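Local coordinates for protein peptidoglycan-binding domain 1 (Burkholderia, PDB 5NM7) that probably hydrolyses bacterial peptidoglycan as a modular phage endolysin, joining a putative peptidoglycan-binding domain to a lysozyme-like N-acetylmuramidase domain, at residues Glu212-Val215 / Arg216-Ala220. Sequence-based numbering, arbitrary orientation.
With GLY (glycine), chain E.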
loop_
_atom_site.group_PDB
_atom_site.type_symbol
_atom_site.label_atom_id
_atom_site.label_comp_id
_atom_site.label_asym_id
_atom_site.label_seq_id
_atom_site.Cartn_x
_atom_site.Cartn_y
_atom_site.Cartn_z
ATOM N N GLU A 212 3.597 4.013 8.311
ATOM C CA GLU A 212 4.477 3.995 9.500
ATOM C C GLU A 212 4.715 2.562 9.939
ATOM O O GLU A 212 5.834 2.219 10.307
ATOM C CB GLU A 212 3.901 4.855 10.638
ATOM C CG GLU A 212 4.622 4.786 11.995
ATOM C CD GLU A 212 6.057 5.237 11.973
ATOM O OE1 GLU A 212 6.546 5.902 11.022
ATOM O OE2 GLU A 212 6.792 4.896 12.937
ATOM N N ALA A 213 3.674 1.711 9.879
ATOM C CA ALA A 213 3.835 0.307 10.172
ATOM C C ALA A 213 4.817 -0.354 9.243
ATOM O O ALA A 213 5.722 -1.127 9.694
ATOM C CB ALA A 213 2.531 -0.440 10.169
ATOM N N PHE A 214 4.691 -0.045 7.966
ATOM C CA PHE A 214 5.672 -0.550 6.981
ATOM C C PHE A 214 7.083 -0.090 7.308
ATOM O O PHE A 214 8.005 -0.902 7.298
ATOM C CB PHE A 214 5.281 -0.157 5.551
ATOM C CG PHE A 214 6.366 -0.366 4.521
ATOM C CD1 PHE A 214 6.496 -1.582 3.882
ATOM C CD2 PHE A 214 7.239 0.648 4.199
ATOM C CE1 PHE A 214 7.482 -1.793 2.960
ATOM C CE2 PHE A 214 8.249 0.437 3.270
ATOM C CZ PHE A 214 8.350 -0.780 2.649
ATOM N N VAL A 215 7.242 1.189 7.600
ATOM C CA VAL A 215 8.568 1.736 7.952
ATOM C C VAL A 215 9.137 0.965 9.141
ATOM O O VAL A 215 10.297 0.510 9.116
ATOM C CB VAL A 215 8.476 3.231 8.254
ATOM C CG1 VAL A 215 9.723 3.755 8.930
ATOM C CG2 VAL A 215 8.217 3.993 6.960
ATOM N N ARG A 216 8.332 0.814 10.189
ATOM C CA ARG A 216 8.809 0.059 11.368
ATOM C C ARG A 216 9.155 -1.379 11.033
ATOM O O ARG A 216 10.134 -1.915 11.571
ATOM C CB ARG A 216 7.812 0.132 12.508
ATOM C CG ARG A 216 7.585 1.552 13.033
ATOM C CD ARG A 216 6.488 1.499 14.079
ATOM N NE ARG A 216 6.143 2.816 14.611
ATOM C CZ ARG A 216 5.514 3.019 15.779
ATOM N NH1 ARG A 216 5.189 2.003 16.565
ATOM N NH2 ARG A 216 5.222 4.272 16.161
ATOM N N PHE A 217 8.351 -2.010 10.175
ATOM C CA PHE A 217 8.535 -3.383 9.752
ATOM C C PHE A 217 9.878 -3.556 9.076
ATOM O O PHE A 217 10.632 -4.488 9.395
ATOM C CB PHE A 217 7.426 -3.799 8.812
ATOM C CG PHE A 217 7.539 -5.193 8.305
ATOM C CD1 PHE A 217 7.975 -5.422 7.018
ATOM C CD2 PHE A 217 7.154 -6.285 9.075
ATOM C CE1 PHE A 217 8.044 -6.712 6.546
ATOM C CE2 PHE A 217 7.230 -7.582 8.612
ATOM C CZ PHE A 217 7.688 -7.800 7.317
ATOM N N VAL A 218 10.187 -2.619 8.200
ATOM C CA VAL A 218 11.461 -2.653 7.476
ATOM C C VAL A 218 12.617 -2.375 8.436
ATOM O O VAL A 218 13.642 -3.073 8.387
ATOM C CB VAL A 218 11.472 -1.715 6.284
ATOM C CG1 VAL A 218 12.820 -1.736 5.593
ATOM C CG2 VAL A 218 10.403 -2.154 5.275
ATOM N N LEU A 219 12.451 -1.387 9.302
ATOM C CA LEU A 219 13.474 -1.070 10.302
ATOM C C LEU A 219 13.795 -2.253 11.204
ATOM O O LEU A 219 14.945 -2.388 11.663
ATOM C CB LEU A 219 13.095 0.153 11.124
ATOM C CG LEU A 219 13.154 1.525 10.456
ATOM C CD1 LEU A 219 12.567 2.614 11.314
ATOM C CD2 LEU A 219 14.569 1.893 10.035
ATOM N N ALA A 220 12.804 -3.097 11.469
ATOM C CA ALA A 220 12.977 -4.286 12.306
ATOM C C ALA A 220 13.715 -5.441 11.644
ATOM O O ALA A 220 14.104 -6.384 12.339
ATOM C CB ALA A 220 11.620 -4.761 12.810
HETATM N N GLY E . 6.924 7.436 8.701
HETATM C CA GLY E . 5.878 7.220 7.641
HETATM C C GLY E . 4.637 8.039 7.889
HETATM O O GLY E . 4.652 8.789 8.859
HETATM O OXT GLY E . 3.628 8.014 7.147
HETATM O O HOH W 1 7.680 6.351 15.051
#
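Arg216 reaches back one helical turn to grip Glu212 with its NE. Arg216 CB lies 3.6 Å from Glu212 O, the carbonyl that also accepts the Arg216 N-H. Arg216 CG stands anti to its own carbonyl carbon (chi1 -63°), which sets it beside the backbone N, close to that oxygen and within 3.4 Å of Glu212 OE2. From there the chain runs extended, CD staying close to OE2, until Arg216 NE donates to Glu212 OE2 at 2.7 Å. This salt bridge is nearly straight (N-H...O 173°); OE2 lies in the guanidinium plane but is approached on its anti side, with the two planes almost perpendicular at 87°. At the tip, NH1 donates a hydrogen bond to Leu191 O, NH2 makes a weak bond to a water that donates to OE2, and Tyr193 adds a cation-pi contact. The pair is an i/i+4 bridge along helix 207-219 of the N-acetylmuramidase region. Glu212 OE1 meanwhile accepts from the bound glycine N at 2.8 Å and forms a salt bridge with Arg86 NH1, so two arginines probably stabilise the carboxylate's negative charge. On another side of the helix, Val218 CG2 sits over one face of the Phe214 ring, 3.8 Å from its centroid, a CH-pi contact.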